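Local coordinates for DUF1116 domain-containing protein (Enterococcus faecalis, PDB 3CLQ) that is of unknown function but belongs to the AllG family and may be a subunit of an oxamate carbamoyltransferase, at residues L163-T168 against T212-E217. Residues are numbered along the deposited sequence; the frame is centred on the assembly and turned at random.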
loop_
_atom_site.group_PDB
_atom_site.type_symbol
_atom_site.label_atom_id
_atom_site.label_comp_id
_atom_site.label_asym_id
_atom_site.label_seq_id
_atom_site.Cartn_x
_atom_site.Cartn_y
_atom_site.Cartn_z
ATOM N N LEU B 163 -7.276 3.094 -22.101
ATOM C CA LEU B 163 -6.322 3.837 -21.298
ATOM C C LEU B 163 -6.046 5.195 -21.887
ATOM O O LEU B 163 -6.046 6.189 -21.176
ATOM C CB LEU B 163 -5.012 3.081 -21.124
ATOM C CG LEU B 163 -4.909 2.389 -19.769
ATOM C CD1 LEU B 163 -6.065 2.858 -18.955
ATOM C CD2 LEU B 163 -4.932 0.867 -19.898
ATOM N N HIS B 164 -5.816 5.227 -23.188
ATOM C CA HIS B 164 -5.536 6.457 -23.921
ATOM C C HIS B 164 -6.646 7.473 -23.718
ATOM O O HIS B 164 -6.377 8.642 -23.440
ATOM C CB HIS B 164 -5.420 6.130 -25.408
ATOM C CG HIS B 164 -5.431 7.325 -26.312
ATOM N ND1 HIS B 164 -4.279 7.996 -26.676
ATOM C CD2 HIS B 164 -6.442 7.927 -26.981
ATOM C CE1 HIS B 164 -4.584 8.972 -27.515
ATOM N NE2 HIS B 164 -5.891 8.956 -27.710
ATOM N N ASP B 165 -7.890 7.016 -23.873
ATOM C CA ASP B 165 -9.048 7.874 -23.713
ATOM C C ASP B 165 -9.154 8.388 -22.265
ATOM O O ASP B 165 -9.382 9.573 -22.019
ATOM C CB ASP B 165 -10.316 7.140 -24.159
ATOM C CG ASP B 165 -10.354 6.900 -25.679
ATOM O OD1 ASP B 165 -11.442 6.548 -26.204
ATOM O OD2 ASP B 165 -9.301 7.070 -26.359
ATOM N N ALA B 166 -8.946 7.503 -21.302
ATOM C CA ALA B 166 -8.990 7.912 -19.917
ATOM C C ALA B 166 -8.014 9.061 -19.634
ATOM O O ALA B 166 -8.338 10.003 -18.916
ATOM C CB ALA B 166 -8.690 6.730 -19.034
HETATM N N MSE B 167 -6.813 8.995 -20.193
HETATM C CA MSE B 167 -5.827 10.002 -19.844
HETATM C C MSE B 167 -6.099 11.373 -20.472
HETATM O O MSE B 167 -5.512 12.376 -20.046
HETATM C CB MSE B 167 -4.412 9.519 -20.137
HETATM C CG MSE B 167 -4.001 8.347 -19.295
HETATM SE SE MSE B 167 -3.885 8.815 -17.367
HETATM C CE MSE B 167 -2.292 9.983 -17.485
ATOM N N THR B 168 -6.992 11.441 -21.464
ATOM C CA THR B 168 -7.383 12.762 -21.979
ATOM C C THR B 168 -8.301 13.507 -21.002
ATOM O O THR B 168 -8.410 14.732 -21.077
ATOM C CB THR B 168 -8.054 12.733 -23.390
ATOM O OG1 THR B 168 -9.403 12.268 -23.276
ATOM C CG2 THR B 168 -7.274 11.869 -24.372
ATOM N N THR B 212 -15.203 7.595 -19.814
ATOM C CA THR B 212 -14.850 7.158 -21.135
ATOM C C THR B 212 -16.109 6.627 -21.807
ATOM O O THR B 212 -17.159 6.515 -21.166
ATOM C CB THR B 212 -13.782 6.080 -20.999
ATOM O OG1 THR B 212 -12.706 6.353 -21.889
ATOM C CG2 THR B 212 -14.351 4.707 -21.231
ATOM N N ASP B 213 -16.035 6.316 -23.088
ATOM C CA ASP B 213 -17.223 5.847 -23.753
ATOM C C ASP B 213 -17.311 4.345 -23.826
ATOM O O ASP B 213 -18.229 3.810 -24.432
ATOM C CB ASP B 213 -17.382 6.497 -25.133
ATOM C CG ASP B 213 -17.902 7.937 -25.031
ATOM O OD1 ASP B 213 -17.999 8.612 -26.098
ATOM O OD2 ASP B 213 -18.205 8.381 -23.875
ATOM N N PHE B 214 -16.368 3.661 -23.197
ATOM C CA PHE B 214 -16.436 2.207 -23.091
ATOM C C PHE B 214 -17.643 1.747 -22.247
ATOM O O PHE B 214 -18.090 2.450 -21.337
ATOM C CB PHE B 214 -15.099 1.639 -22.599
ATOM C CG PHE B 214 -14.000 1.714 -23.633
ATOM C CD1 PHE B 214 -13.607 0.583 -24.334
ATOM C CD2 PHE B 214 -13.398 2.924 -23.943
ATOM C CE1 PHE B 214 -12.608 0.660 -25.317
ATOM C CE2 PHE B 214 -12.410 3.009 -24.918
ATOM C CZ PHE B 214 -12.010 1.878 -25.606
ATOM N N SER B 215 -18.191 0.588 -22.600
ATOM C CA SER B 215 -19.376 0.056 -21.949
ATOM C C SER B 215 -19.082 -0.424 -20.525
ATOM O O SER B 215 -17.960 -0.773 -20.239
ATOM C CB SER B 215 -19.886 -1.123 -22.759
ATOM O OG SER B 215 -20.729 -1.927 -21.944
ATOM N N ARG B 216 -20.075 -0.479 -19.639
ATOM C CA ARG B 216 -19.811 -1.049 -18.309
ATOM C C ARG B 216 -19.253 -2.473 -18.467
ATOM O O ARG B 216 -18.236 -2.823 -17.841
ATOM C CB ARG B 216 -21.029 -1.088 -17.343
ATOM C CG ARG B 216 -22.152 -0.074 -17.496
ATOM C CD ARG B 216 -22.008 1.250 -16.772
ATOM N NE ARG B 216 -22.591 1.193 -15.436
ATOM C CZ ARG B 216 -23.174 2.206 -14.785
ATOM N NH1 ARG B 216 -23.341 3.396 -15.340
ATOM N NH2 ARG B 216 -23.612 2.016 -13.554
ATOM N N GLU B 217 -19.926 -3.289 -19.279
ATOM C CA GLU B 217 -19.475 -4.650 -19.586
ATOM C C GLU B 217 -17.973 -4.700 -19.903
ATOM O O GLU B 217 -17.281 -5.651 -19.537
ATOM C CB GLU B 217 -20.284 -5.235 -20.753
ATOM C CG GLU B 217 -19.621 -6.432 -21.458
ATOM C CD GLU B 217 -20.019 -6.562 -22.965
ATOM O OE1 GLU B 217 -19.388 -5.878 -23.820
ATOM O OE2 GLU B 217 -20.949 -7.356 -23.294
#
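Asp165, on the last turns of helix 146-168, meets Thr212 and Phe214 of the loop that leads into helix 216-226. The contact is small, burying 120 Å² in all, and it is made mostly by van der Waals packing, with one weak polar approach at a ring edge and no hydrogen bond between the two segments.

Thr212 turns its hydroxyl to the helix: OG1 lies 3.4 Å from CB of Asp165 and 4.0 Å from the backbone N of Ala166. A short branched residue suits this spot, where CA of Ala166 and CA of Thr212 are 6.0 Å apart. Farther along the loop, OD1 of Asp165 sits loosely at the edge of the Phe214 ring, 3.9 Å from CE2 and near the ring plane, where the weakly positive C-H rim suits a carboxylate oxygen. The side chains cross at about a right angle, with carboxylate and ring planes 64° apart. CB of Asp165 already points toward the loop, and chi1 of -69°, with CG beside the backbone N, leaves OD1 at that edge.

In the same segment, Asp165 O accepts from both Thr168 N and Thr168 OG1, the hydroxyl at 3.0 Å and on a lone pair.

Ser215 is the N-cap of helix 216-226. Phe214 also packs on Pro161 and Leu162, while the small Ala166 suits its packing against Tyr208 and Met209 of helix 195-210, and Met167 reaches strand 26-33. Phe214 O accepts a hydrogen bond from NH2 of Arg216 of the second subunit, placing this helix-loop packing beside the dimer interface.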